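Local coordinates for exopolysaccharide biosynthesis protein (Pantoea stewartii subsp. stewartii DC283, PDB 6TGF) that modifies the exopolysaccharide glycan of the bacterial biofilm, probably as a hydrolase, and has a phage tailspike-like parallel beta-helix fold, at residues P49-E54 with G69-G74; T139-P144 with R180-G185; S296-N301 with F305-I310. All blocks are in the same frame, centred on the assembly; numbering follows the deposited sequence.

Interaction 1. Residues P49-E54 with G69-G74; sequences PILTPE and GKLWIG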
ATOM      1  N   PRO B  49      11.919 -53.535  31.409  1.00 38.71           N
ATOM      2  CA  PRO B  49      10.459 -53.606  31.448  1.00 38.29           C
ATOM      3  C   PRO B  49       9.872 -53.350  30.050  1.00 37.97           C
ATOM      4  O   PRO B  49       9.967 -52.228  29.582  1.00 37.94           O
ATOM      5  CB  PRO B  49      10.051 -52.504  32.442  1.00 38.19           C
ATOM      6  CG  PRO B  49      11.316 -52.201  33.219  1.00 38.42           C
ATOM      7  CD  PRO B  49      12.444 -52.440  32.240  1.00 38.69           C
ATOM      8  N   ILE B  50       9.319 -54.390  29.414  1.00 37.71           N
ATOM      9  CA  ILE B  50       8.737 -54.328  28.038  1.00 37.60           C
ATOM     10  C   ILE B  50       7.246 -53.977  28.131  1.00 37.33           C
ATOM     11  O   ILE B  50       6.719 -53.421  27.149  1.00 37.41           O
ATOM     12  CB  ILE B  50       8.976 -55.635  27.247  1.00 37.80           C
ATOM     13  CG1 ILE B  50       8.301 -56.853  27.885  1.00 37.77           C
ATOM     14  CG2 ILE B  50      10.466 -55.868  27.037  1.00 37.96           C
ATOM     15  CD1 ILE B  50       8.033 -57.982  26.913  1.00 37.78           C
ATOM     16  N   LEU B  51       6.595 -54.305  29.253  1.00 37.16           N
ATOM     17  CA  LEU B  51       5.159 -54.010  29.516  1.00 36.92           C
ATOM     18  C   LEU B  51       4.977 -53.612  30.986  1.00 36.75           C
ATOM     19  O   LEU B  51       5.493 -54.331  31.861  1.00 36.70           O
ATOM     20  CB  LEU B  51       4.319 -55.243  29.169  1.00 37.04           C
ATOM     21  CG  LEU B  51       4.378 -55.698  27.711  1.00 37.16           C
ATOM     22  CD1 LEU B  51       3.734 -57.066  27.543  1.00 37.31           C
ATOM     23  CD2 LEU B  51       3.716 -54.682  26.792  1.00 37.19           C
ATOM     24  N   THR B  52       4.265 -52.505  31.227  1.00 36.72           N
ATOM     25  CA  THR B  52       4.016 -51.894  32.562  1.00 36.81           C
ATOM     26  C   THR B  52       2.514 -51.652  32.707  1.00 36.92           C
ATOM     27  O   THR B  52       1.764 -51.894  31.763  1.00 36.90           O
ATOM     28  CB  THR B  52       4.852 -50.617  32.717  1.00 36.72           C
ATOM     29  OG1 THR B  52       4.376 -49.662  31.769  1.00 36.71           O
ATOM     30  CG2 THR B  52       6.334 -50.851  32.515  1.00 36.66           C
ATOM     31  N   PRO B  53       2.014 -51.187  33.880  1.00 37.10           N
ATOM     32  CA  PRO B  53       0.591 -50.881  34.041  1.00 37.31           C
ATOM     33  C   PRO B  53       0.079 -49.886  32.987  1.00 37.55           C
ATOM     34  O   PRO B  53      -1.061 -50.007  32.579  1.00 37.29           O
ATOM     35  CB  PRO B  53       0.510 -50.273  35.452  1.00 37.36           C
ATOM     36  CG  PRO B  53       1.698 -50.867  36.176  1.00 37.27           C
ATOM     37  CD  PRO B  53       2.775 -50.944  35.115  1.00 37.13           C
ATOM     38  N   GLU B  54       0.940 -48.953  32.565  1.00 38.18           N
ATOM     39  CA  GLU B  54       0.658 -47.923  31.527  1.00 38.77           C
ATOM     40  C   GLU B  54       0.190 -48.590  30.225  1.00 39.11           C
ATOM     41  O   GLU B  54      -0.608 -47.962  29.511  1.00 39.34           O
ATOM     42  CB  GLU B  54       1.894 -47.058  31.262  1.00 38.79           C
ATOM     43  CG  GLU B  54       2.153 -46.006  32.330  1.00 38.84           C
ATOM     44  CD  GLU B  54       2.879 -46.493  33.573  1.00 39.15           C
ATOM     45  OE1 GLU B  54       3.639 -47.477  33.472  1.00 39.23           O
ATOM     46  OE2 GLU B  54       2.684 -45.883  34.644  1.00 39.64           O
ATOM     47  N   GLY B  69      -7.439 -64.251  26.534  1.00 49.37           N
ATOM     48  CA  GLY B  69      -6.516 -64.872  25.567  1.00 48.86           C
ATOM     49  C   GLY B  69      -5.166 -65.217  26.167  1.00 47.92           C
ATOM     50  O   GLY B  69      -5.088 -65.393  27.399  1.00 47.04           O
ATOM     51  N   LYS B  70      -4.146 -65.317  25.309  1.00 47.68           N
ATOM     52  CA  LYS B  70      -2.789 -65.824  25.649  1.00 47.43           C
ATOM     53  C   LYS B  70      -1.728 -64.939  24.987  1.00 46.58           C
ATOM     54  O   LYS B  70      -1.845 -64.690  23.773  1.00 46.58           O
ATOM     55  CB  LYS B  70      -2.637 -67.275  25.184  1.00 48.06           C
ATOM     56  CG  LYS B  70      -3.766 -68.217  25.586  1.00 48.67           C
ATOM     57  CD  LYS B  70      -3.282 -69.537  26.143  1.00 49.02           C
ATOM     58  CE  LYS B  70      -4.271 -70.668  25.957  1.00 49.59           C
ATOM     59  NZ  LYS B  70      -3.764 -71.926  26.554  1.00 49.73           N
ATOM     60  N   LEU B  71      -0.728 -64.502  25.762  1.00 45.68           N
ATOM     61  CA  LEU B  71       0.399 -63.642  25.307  1.00 44.95           C
ATOM     62  C   LEU B  71       1.685 -64.477  25.252  1.00 44.47           C
ATOM     63  O   LEU B  71       1.970 -65.196  26.231  1.00 44.18           O
ATOM     64  CB  LEU B  71       0.537 -62.456  26.267  1.00 44.51           C
ATOM     65  CG  LEU B  71       1.694 -61.493  25.990  1.00 44.34           C
ATOM     66  CD1 LEU B  71       1.525 -60.802  24.644  1.00 44.39           C
ATOM     67  CD2 LEU B  71       1.816 -60.463  27.102  1.00 44.06           C
ATOM     68  N   TRP B  72       2.420 -64.379  24.139  1.00 44.18           N
ATOM     69  CA  TRP B  72       3.739 -65.030  23.907  1.00 43.96           C
ATOM     70  C   TRP B  72       4.809 -63.951  23.716  1.00 43.44           C
ATOM     71  O   TRP B  72       4.557 -63.005  22.949  1.00 43.17           O
ATOM     72  CB  TRP B  72       3.683 -65.955  22.685  1.00 44.43           C
ATOM     73  CG  TRP B  72       2.997 -67.269  22.900  1.00 44.63           C
ATOM     74  CD1 TRP B  72       3.562 -68.429  23.346  1.00 44.89           C
ATOM     75  CD2 TRP B  72       1.618 -67.575  22.630  1.00 44.75           C
ATOM     76  NE1 TRP B  72       2.630 -69.430  23.384  1.00 45.02           N
ATOM     77  CE2 TRP B  72       1.428 -68.937  22.948  1.00 44.97           C
ATOM     78  CE3 TRP B  72       0.529 -66.834  22.159  1.00 44.90           C
ATOM     79  CZ2 TRP B  72       0.191 -69.566  22.817  1.00 45.20           C
ATOM     80  CZ3 TRP B  72      -0.692 -67.457  22.024  1.00 45.18           C
ATOM     81  CH2 TRP B  72      -0.857 -68.805  22.350  1.00 45.31           C
ATOM     82  N   ILE B  73       5.954 -64.100  24.388  1.00 43.25           N
ATOM     83  CA  ILE B  73       7.187 -63.283  24.176  1.00 43.19           C
ATOM     84  C   ILE B  73       8.285 -64.238  23.696  1.00 43.58           C
ATOM     85  O   ILE B  73       8.758 -65.048  24.514  1.00 43.64           O
ATOM     86  CB  ILE B  73       7.602 -62.534  25.461  1.00 42.86           C
ATOM     87  CG1 ILE B  73       6.408 -61.912  26.192  1.00 42.57           C
ATOM     88  CG2 ILE B  73       8.680 -61.503  25.158  1.00 42.81           C
ATOM     89  CD1 ILE B  73       5.698 -60.824  25.420  1.00 42.53           C
ATOM     90  N   GLY B  74       8.652 -64.157  22.413  1.00 44.23           N
ATOM     91  CA  GLY B  74       9.596 -65.088  21.762  1.00 44.74           C
ATOM     92  C   GLY B  74      10.832 -64.382  21.235  1.00 45.01           C
ATOM     93  O   GLY B  74      10.882 -63.139  21.303  1.00 44.77           O
TER

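Interaction 2. Residues T139-P144 with R180-G185; sequences TVFNIP and RPLFEG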
ATOM      1  N   THR B 139      -5.530 -65.265  16.217  1.00 56.86           N
ATOM      2  CA  THR B 139      -4.364 -64.365  16.425  1.00 55.93           C
ATOM      3  C   THR B 139      -4.806 -62.906  16.261  1.00 55.30           C
ATOM      4  O   THR B 139      -5.451 -62.598  15.240  1.00 55.06           O
ATOM      5  CB  THR B 139      -3.212 -64.690  15.465  1.00 55.98           C
ATOM      6  OG1 THR B 139      -3.741 -64.783  14.143  1.00 56.45           O
ATOM      7  CG2 THR B 139      -2.496 -65.973  15.818  1.00 56.03           C
ATOM      8  N   VAL B 140      -4.470 -62.057  17.238  1.00 54.61           N
ATOM      9  CA  VAL B 140      -4.675 -60.578  17.199  1.00 54.30           C
ATOM     10  C   VAL B 140      -3.426 -59.960  16.560  1.00 54.23           C
ATOM     11  O   VAL B 140      -3.575 -59.234  15.557  1.00 54.38           O
ATOM     12  CB  VAL B 140      -4.949 -60.000  18.603  1.00 53.81           C
ATOM     13  CG1 VAL B 140      -5.319 -58.525  18.548  1.00 53.70           C
ATOM     14  CG2 VAL B 140      -6.024 -60.783  19.345  1.00 53.80           C
ATOM     15  N   PHE B 141      -2.247 -60.244  17.129  1.00 54.22           N
ATOM     16  CA  PHE B 141      -0.912 -59.944  16.544  1.00 54.13           C
ATOM     17  C   PHE B 141      -0.164 -61.249  16.260  1.00 53.66           C
ATOM     18  O   PHE B 141      -0.465 -62.278  16.894  1.00 53.08           O
ATOM     19  CB  PHE B 141      -0.005 -59.146  17.487  1.00 54.49           C
ATOM     20  CG  PHE B 141      -0.635 -58.008  18.246  1.00 54.90           C
ATOM     21  CD1 PHE B 141      -0.975 -56.828  17.603  1.00 55.50           C
ATOM     22  CD2 PHE B 141      -0.824 -58.093  19.616  1.00 55.01           C
ATOM     23  CE1 PHE B 141      -1.531 -55.774  18.312  1.00 55.65           C
ATOM     24  CE2 PHE B 141      -1.379 -57.038  20.323  1.00 55.28           C
ATOM     25  CZ  PHE B 141      -1.731 -55.880  19.670  1.00 55.54           C
ATOM     26  N   ASN B 142       0.802 -61.178  15.342  1.00 53.56           N
ATOM     27  CA  ASN B 142       1.905 -62.163  15.181  1.00 53.32           C
ATOM     28  C   ASN B 142       3.124 -61.411  14.637  1.00 53.05           C
ATOM     29  O   ASN B 142       3.333 -61.424  13.409  1.00 53.38           O
ATOM     30  CB  ASN B 142       1.497 -63.346  14.298  1.00 53.74           C
ATOM     31  CG  ASN B 142       2.559 -64.423  14.224  1.00 53.92           C
ATOM     32  OD1 ASN B 142       3.427 -64.512  15.090  1.00 53.43           O
ATOM     33  ND2 ASN B 142       2.492 -65.254  13.197  1.00 54.43           N
ATOM     34  N   ILE B 143       3.874 -60.759  15.528  1.00 52.67           N
ATOM     35  CA  ILE B 143       5.011 -59.854  15.185  1.00 52.67           C
ATOM     36  C   ILE B 143       6.317 -60.594  15.462  1.00 52.90           C
ATOM     37  O   ILE B 143       6.610 -60.922  16.610  1.00 52.19           O
ATOM     38  CB  ILE B 143       4.910 -58.530  15.969  1.00 52.30           C
ATOM     39  CG1 ILE B 143       3.563 -57.841  15.733  1.00 52.22           C
ATOM     40  CG2 ILE B 143       6.078 -57.613  15.636  1.00 52.28           C
ATOM     41  CD1 ILE B 143       3.204 -56.809  16.777  1.00 51.88           C
ATOM     42  N   PRO B 144       7.140 -60.871  14.424  1.00 53.70           N
ATOM     43  CA  PRO B 144       8.383 -61.622  14.603  1.00 54.02           C
ATOM     44  C   PRO B 144       9.500 -60.794  15.257  1.00 53.96           C
ATOM     45  O   PRO B 144      10.391 -61.382  15.833  1.00 54.06           O
ATOM     46  CB  PRO B 144       8.759 -62.018  13.167  1.00 54.43           C
ATOM     47  CG  PRO B 144       8.197 -60.899  12.318  1.00 54.43           C
ATOM     48  CD  PRO B 144       6.928 -60.467  13.025  1.00 54.06           C
ATOM     49  N   ARG B 180       5.550 -47.444  27.289  1.00 34.87           N
ATOM     50  CA  ARG B 180       6.397 -48.097  26.254  1.00 35.14           C
ATOM     51  C   ARG B 180       5.489 -48.574  25.122  1.00 35.26           C
ATOM     52  O   ARG B 180       4.470 -49.210  25.382  1.00 35.29           O
ATOM     53  CB  ARG B 180       7.194 -49.262  26.850  1.00 35.38           C
ATOM     54  CG  ARG B 180       7.954 -50.090  25.822  1.00 35.65           C
ATOM     55  CD  ARG B 180       8.899 -51.093  26.454  1.00 35.89           C
ATOM     56  NE  ARG B 180      10.284 -50.638  26.433  1.00 36.04           N
ATOM     57  CZ  ARG B 180      11.239 -51.100  25.628  1.00 36.25           C
ATOM     58  NH1 ARG B 180      10.985 -52.057  24.753  1.00 36.51           N
ATOM     59  NH2 ARG B 180      12.460 -50.601  25.708  1.00 36.48           N
ATOM     60  N   PRO B 181       5.810 -48.271  23.841  1.00 35.37           N
ATOM     61  CA  PRO B 181       5.065 -48.828  22.712  1.00 35.57           C
ATOM     62  C   PRO B 181       5.092 -50.364  22.713  1.00 35.98           C
ATOM     63  O   PRO B 181       6.085 -50.929  23.136  1.00 35.80           O
ATOM     64  CB  PRO B 181       5.790 -48.287  21.469  1.00 35.62           C
ATOM     65  CG  PRO B 181       6.550 -47.070  21.956  1.00 35.40           C
ATOM     66  CD  PRO B 181       6.875 -47.351  23.409  1.00 35.32           C
ATOM     67  N   LEU B 182       4.009 -50.994  22.248  1.00 36.60           N
ATOM     68  CA  LEU B 182       3.904 -52.473  22.102  1.00 37.14           C
ATOM     69  C   LEU B 182       4.934 -52.952  21.073  1.00 37.61           C
ATOM     70  O   LEU B 182       5.573 -53.994  21.320  1.00 37.80           O
ATOM     71  CB  LEU B 182       2.484 -52.855  21.669  1.00 37.38           C
ATOM     72  CG  LEU B 182       1.419 -52.811  22.763  1.00 37.49           C
ATOM     73  CD1 LEU B 182       0.047 -53.128  22.188  1.00 37.70           C
ATOM     74  CD2 LEU B 182       1.752 -53.771  23.896  1.00 37.57           C
ATOM     75  N   PHE B 183       5.077 -52.209  19.971  1.00 38.07           N
ATOM     76  CA  PHE B 183       5.986 -52.524  18.838  1.00 38.60           C
ATOM     77  C   PHE B 183       6.343 -51.240  18.078  1.00 38.95           C
ATOM     78  O   PHE B 183       5.695 -50.197  18.307  1.00 39.10           O
ATOM     79  CB  PHE B 183       5.331 -53.552  17.912  1.00 38.82           C
ATOM     80  CG  PHE B 183       3.918 -53.216  17.506  1.00 38.80           C
ATOM     81  CD1 PHE B 183       3.666 -52.359  16.445  1.00 38.86           C
ATOM     82  CD2 PHE B 183       2.837 -53.755  18.185  1.00 38.72           C
ATOM     83  CE1 PHE B 183       2.367 -52.050  16.075  1.00 38.87           C
ATOM     84  CE2 PHE B 183       1.537 -53.446  17.811  1.00 38.79           C
ATOM     85  CZ  PHE B 183       1.305 -52.593  16.759  1.00 38.86           C
ATOM     86  N   GLU B 184       7.349 -51.326  17.203  1.00 39.49           N
ATOM     87  CA  GLU B 184       7.804 -50.223  16.314  1.00 39.81           C
ATOM     88  C   GLU B 184       6.670 -49.872  15.342  1.00 39.86           C
ATOM     89  O   GLU B 184       6.279 -50.752  14.544  1.00 39.96           O
ATOM     90  CB  GLU B 184       9.072 -50.636  15.562  1.00 40.34           C
ATOM     91  CG  GLU B 184       9.664 -49.538  14.693  1.00 40.60           C
ATOM     92  CD  GLU B 184      10.292 -48.382  15.451  1.00 40.56           C
ATOM     93  OE1 GLU B 184      10.910 -48.630  16.506  1.00 40.76           O
ATOM     94  OE2 GLU B 184      10.163 -47.235  14.983  1.00 40.52           O
ATOM     95  N   GLY B 185       6.159 -48.639  15.421  1.00 39.56           N
ATOM     96  CA  GLY B 185       5.092 -48.120  14.544  1.00 39.67           C
ATOM     97  C   GLY B 185       3.713 -48.234  15.173  1.00 39.66           C
ATOM     98  O   GLY B 185       2.730 -47.907  14.480  1.00 39.77           O
TER

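Interaction 3. Residues S296-N301 with F305-I310; sequences SGAMVN and FPATTI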
ATOM      1  N   SER B 296       3.963 -15.212  15.743  1.00 43.94           N
ATOM      2  CA  SER B 296       2.631 -14.802  15.227  1.00 43.93           C
ATOM      3  C   SER B 296       1.518 -15.311  16.148  1.00 44.45           C
ATOM      4  O   SER B 296       1.642 -16.440  16.663  1.00 44.15           O
ATOM      5  CB  SER B 296       2.435 -15.288  13.815  1.00 43.80           C
ATOM      6  OG  SER B 296       1.285 -14.694  13.229  1.00 43.74           O
ATOM      7  N   GLY B 297       0.477 -14.495  16.338  1.00 45.33           N
ATOM      8  CA  GLY B 297      -0.788 -14.890  16.988  1.00 46.45           C
ATOM      9  C   GLY B 297      -1.748 -15.507  15.987  1.00 47.69           C
ATOM     10  O   GLY B 297      -1.401 -15.554  14.790  1.00 47.89           O
ATOM     11  N   ALA B 298      -2.917 -15.954  16.460  1.00 49.52           N
ATOM     12  CA  ALA B 298      -3.952 -16.672  15.676  1.00 51.08           C
ATOM     13  C   ALA B 298      -4.077 -16.060  14.276  1.00 52.74           C
ATOM     14  O   ALA B 298      -4.506 -14.892  14.178  1.00 52.99           O
ATOM     15  CB  ALA B 298      -5.270 -16.632  16.409  1.00 51.19           C
ATOM     16  N   MET B 299      -3.714 -16.823  13.239  1.00 54.86           N
ATOM     17  CA  MET B 299      -3.755 -16.395  11.814  1.00 56.59           C
ATOM     18  C   MET B 299      -5.200 -16.460  11.306  1.00 58.06           C
ATOM     19  O   MET B 299      -5.549 -17.437  10.612  1.00 58.37           O
ATOM     20  CB  MET B 299      -2.859 -17.276  10.935  1.00 57.05           C
ATOM     21  CG  MET B 299      -1.376 -17.009  11.121  1.00 57.30           C
ATOM     22  SD  MET B 299      -0.333 -18.030  10.047  1.00 57.86           S
ATOM     23  CE  MET B 299      -0.655 -19.662  10.715  1.00 57.59           C
ATOM     24  N   VAL B 300      -6.008 -15.458  11.666  1.00 59.77           N
ATOM     25  CA  VAL B 300      -7.386 -15.224  11.136  1.00 61.54           C
ATOM     26  C   VAL B 300      -7.532 -13.718  10.897  1.00 62.75           C
ATOM     27  O   VAL B 300      -7.091 -12.942  11.769  1.00 62.84           O
ATOM     28  CB  VAL B 300      -8.474 -15.754  12.092  1.00 61.87           C
ATOM     29  CG1 VAL B 300      -9.821 -15.881  11.394  1.00 62.27           C
ATOM     30  CG2 VAL B 300      -8.085 -17.076  12.737  1.00 61.70           C
ATOM     31  N   ASN B 301      -8.124 -13.323   9.763  1.00 64.44           N
ATOM     32  CA  ASN B 301      -8.145 -11.915   9.277  1.00 65.37           C
ATOM     33  C   ASN B 301      -9.080 -11.068  10.155  1.00 66.20           C
ATOM     34  O   ASN B 301     -10.215 -10.782   9.724  1.00 67.07           O
ATOM     35  CB  ASN B 301      -8.487 -11.816   7.784  1.00 65.88           C
ATOM     36  CG  ASN B 301      -9.794 -12.477   7.396  1.00 66.57           C
ATOM     37  OD1 ASN B 301     -10.870 -11.940   7.644  1.00 66.89           O
ATOM     38  ND2 ASN B 301      -9.711 -13.633   6.757  1.00 66.83           N
ATOM     39  N   PHE B 305      -8.414  -5.978  16.099  1.00 52.26           N
ATOM     40  CA  PHE B 305      -7.991  -6.626  17.367  1.00 50.21           C
ATOM     41  C   PHE B 305      -7.538  -8.058  17.096  1.00 47.90           C
ATOM     42  O   PHE B 305      -8.351  -8.912  16.749  1.00 47.85           O
ATOM     43  CB  PHE B 305      -9.121  -6.542  18.393  1.00 50.66           C
ATOM     44  CG  PHE B 305      -9.498  -5.123  18.737  1.00 51.15           C
ATOM     45  CD1 PHE B 305      -8.686  -4.352  19.552  1.00 51.01           C
ATOM     46  CD2 PHE B 305     -10.641  -4.544  18.212  1.00 51.57           C
ATOM     47  CE1 PHE B 305      -9.024  -3.041  19.855  1.00 51.28           C
ATOM     48  CE2 PHE B 305     -10.976  -3.232  18.516  1.00 51.72           C
ATOM     49  CZ  PHE B 305     -10.168  -2.483  19.338  1.00 51.62           C
ATOM     50  N   PRO B 306      -6.221  -8.347  17.222  1.00 45.36           N
ATOM     51  CA  PRO B 306      -5.721  -9.722  17.198  1.00 44.30           C
ATOM     52  C   PRO B 306      -6.392 -10.617  18.251  1.00 43.34           C
ATOM     53  O   PRO B 306      -6.762 -10.115  19.298  1.00 43.81           O
ATOM     54  CB  PRO B 306      -4.225  -9.576  17.512  1.00 44.19           C
ATOM     55  CG  PRO B 306      -3.883  -8.165  17.083  1.00 44.35           C
ATOM     56  CD  PRO B 306      -5.138  -7.359  17.344  1.00 44.78           C
ATOM     57  N   ALA B 307      -6.513 -11.915  17.952  1.00 41.91           N
ATOM     58  CA  ALA B 307      -7.179 -12.928  18.805  1.00 41.10           C
ATOM     59  C   ALA B 307      -6.186 -13.533  19.808  1.00 40.00           C
ATOM     60  O   ALA B 307      -6.605 -14.422  20.574  1.00 40.29           O
ATOM     61  CB  ALA B 307      -7.803 -13.994  17.940  1.00 41.22           C
ATOM     62  N   THR B 308      -4.928 -13.076  19.809  1.00 38.60           N
ATOM     63  CA  THR B 308      -3.866 -13.517  20.753  1.00 37.72           C
ATOM     64  C   THR B 308      -3.347 -12.309  21.540  1.00 37.02           C
ATOM     65  O   THR B 308      -2.900 -11.336  20.898  1.00 36.49           O
ATOM     66  CB  THR B 308      -2.722 -14.226  20.015  1.00 37.40           C
ATOM     67  OG1 THR B 308      -3.274 -15.351  19.330  1.00 37.36           O
ATOM     68  CG2 THR B 308      -1.615 -14.687  20.939  1.00 37.29           C
ATOM     69  N   THR B 309      -3.401 -12.385  22.874  1.00 36.57           N
ATOM     70  CA  THR B 309      -2.839 -11.375  23.811  1.00 36.35           C
ATOM     71  C   THR B 309      -1.678 -12.003  24.591  1.00 36.10           C
ATOM     72  O   THR B 309      -1.885 -13.072  25.197  1.00 36.07           O
ATOM     73  CB  THR B 309      -3.914 -10.827  24.758  1.00 36.43           C
ATOM     74  OG1 THR B 309      -4.920 -10.198  23.963  1.00 36.28           O
ATOM     75  CG2 THR B 309      -3.369  -9.832  25.761  1.00 36.53           C
ATOM     76  N   ILE B 310      -0.504 -11.366  24.558  1.00 35.92           N
ATOM     77  CA  ILE B 310       0.656 -11.700  25.437  1.00 36.11           C
ATOM     78  C   ILE B 310       0.577 -10.798  26.671  1.00 36.48           C
ATOM     79  O   ILE B 310       0.226  -9.612  26.521  1.00 36.61           O
ATOM     80  CB  ILE B 310       2.003 -11.563  24.695  1.00 35.90           C
ATOM     81  CG1 ILE B 310       2.230 -12.734  23.735  1.00 35.66           C
ATOM     82  CG2 ILE B 310       3.158 -11.419  25.679  1.00 35.98           C
ATOM     83  CD1 ILE B 310       3.335 -12.506  22.728  1.00 35.54           C
TER

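Interaction 1. Residues P49-E54 with G69-G74
Leu-51 and Leu-71 reach each other with different first torsions. Leu-71 has CG anti to its own backbone N (chi1 177°), and Leu-51 has CG anti to its carbonyl carbon, beside N (chi1 -61°). These settings bring the two side chains tip to tip, and Leu-51 CD1 lies 3.9 Å from Leu-71 CD2. The second pair is Ile-50 and Ile-73. The tip of Ile-50 meets Ile-73 head on, and Ile-50 CD1 is 4.0 Å from Ile-73 CD1. The CG2 branch of Ile-73 also touches, at 4.0 Å from Ile-50 CD1.

Two neighbouring residues of 49-54 thus point at the same strand. This fits a classic beta bulge, in which Ile-50 and Leu-51 both face Leu-122 of the adjacent strand; the chain also turns a corner at Ile-50. On the other side, Leu-71 and Ile-73 are two apart on strand 69-74 and share one face of it. The backbones keep their distance, with Ile-50 CA 9.9 Å from Ile-73 CA. This is face-to-face packing of two antiparallel sheets in the head-binding region, one containing strand 48-51 and the other strand 69-74. Met-130 of strand 129-134 packs against Leu-71 and Ile-73 and continues the apolar layer.

No hydrogen bond crosses between the segments. The four touching residues are buried and meet through methyl groups alone, so this part of the sheet interface is held by dispersion and the exclusion of water.

Interaction 2. Residues T139-P144 with R180-G185
Phe-141 and Phe-183 form an offset edge-to-face pair, with the edge of Phe-183 turned to the face of Phe-141. Their planes stand at 67° and the ring centroids are 5.8 Å apart. The nearest atoms are Phe-141 CE1 and Phe-183 CE2, at 3.9 Å. Leu-182 comes to the Phe-141 ring obliquely, and Ile-143 comes to the Phe-183 ring in the same manner.

The pair joins strand 139-143, an outermost strand of a four-stranded antiparallel sheet in the head-binding region, to the loop that follows helix 173-176. The strand carries a classic beta bulge, where Val-140 and Phe-141 both face Leu-132 of strand 129-134. Phe-141 packs on Leu-132 as well as on the loop. Phe-141, the second residue of the bulge, and Ile-143, two further on, both point at the loop.

The loop answers with two consecutive residues. Phe-183 has CG between its backbone N and carbonyl carbon (chi1 49°), which swings the ring toward the strand. Leu-182 keeps CG beside N (chi1 -76°) and crosses Phe-141 at about a right angle, with Leu-182 CD1 4.1 Å from Phe-141 CZ. A bound tetraethylene glycol, probably from the crystallisation liquor, lies about 4 Å from the Leu-182 side chain.

No hydrogen bond links the two segments. The residue after Phe-183, Glu-184, has its carboxylate hydrogen-bonded to Ser-207 OG and Phe-208 N. At the start of 139-144, Thr-139 O accepts a hydrogen bond from Asn-66 ND2 of the second subunit, so the strand also borders a subunit interface.

Ile-143 crosses Phe-183 with one methyl: its CD1 is 3.4 Å from Phe-183 CD2 and 3.7 Å from Phe-183 CG.

Interaction 3. Residues S296-N301 with F305-I310
A side-chain hydroxyl, Thr-308 OG1, takes the backbone N-H of Ala-298, and this is the only hydrogen bond across the contact. It spans 3.0 Å from Ala-298 N to Thr-308 OG1 and is nearly straight, with an N-H...O angle of 173°. Thr-308 holds OG1 anti to its carbonyl carbon (chi1 -59°), on the side of the 297-298 peptide. The same hydroxyl bonds to Pro-274 O, so strand 308-311 links the Ala-298 loop to the turn holding Pro-274, between strands 271-272 and 276-279.

Gly-297 CA sits against the Thr-308 side chain, 3.4 Å from its OG1 and 3.7 Å from its CB. One residue along, the methyls of Ala-298 and Ala-307 meet, CB to CB, at 4.0 Å. The chain then bends through an inverse gamma turn centred on Met-299, with a weak bond from Val-300 N to Ala-298 O.

The part of the loop from Met-299 to Phe-305 meets other subunits. Asn-301 OD1 is bonded to Arg-294 NH2 of the third subunit, and the Phe-305 ring meets Trp-326 of that chain edge-to-face. Met-299 packs on Asn-301 of the second subunit.

Strands 290-296 and 308-311 each run parallel to strands of the coils before and after. The contact thus closes the neck of a loop between two strands of one coil, as expected at a corner of a tailspike-like parallel beta-helix.

In the fold
Along the chain the three contacts come in series. Interactions 1 and 2 are close neighbours, with centres 10 Å apart. Both reach the antiparallel sheet that holds strands 69-74, 129-134 and 139-143. They touch directly, with Leu-51 CD2 3.6 Å from Leu-182 CD2, and Arg-180 packs on the backbone of Pro-49 and Ile-50. Together they join the two sheets of the head-binding region to the loop leading on to strand 187-190. Interaction 3 lies in the parallel beta-helix, its centre about 47 Å from that of interaction 1 and 43 Å from that of interaction 2. The elongated subunit therefore has separate packing regions, and interactions 2 and 3 both adjoin neighbouring subunits of the trimer.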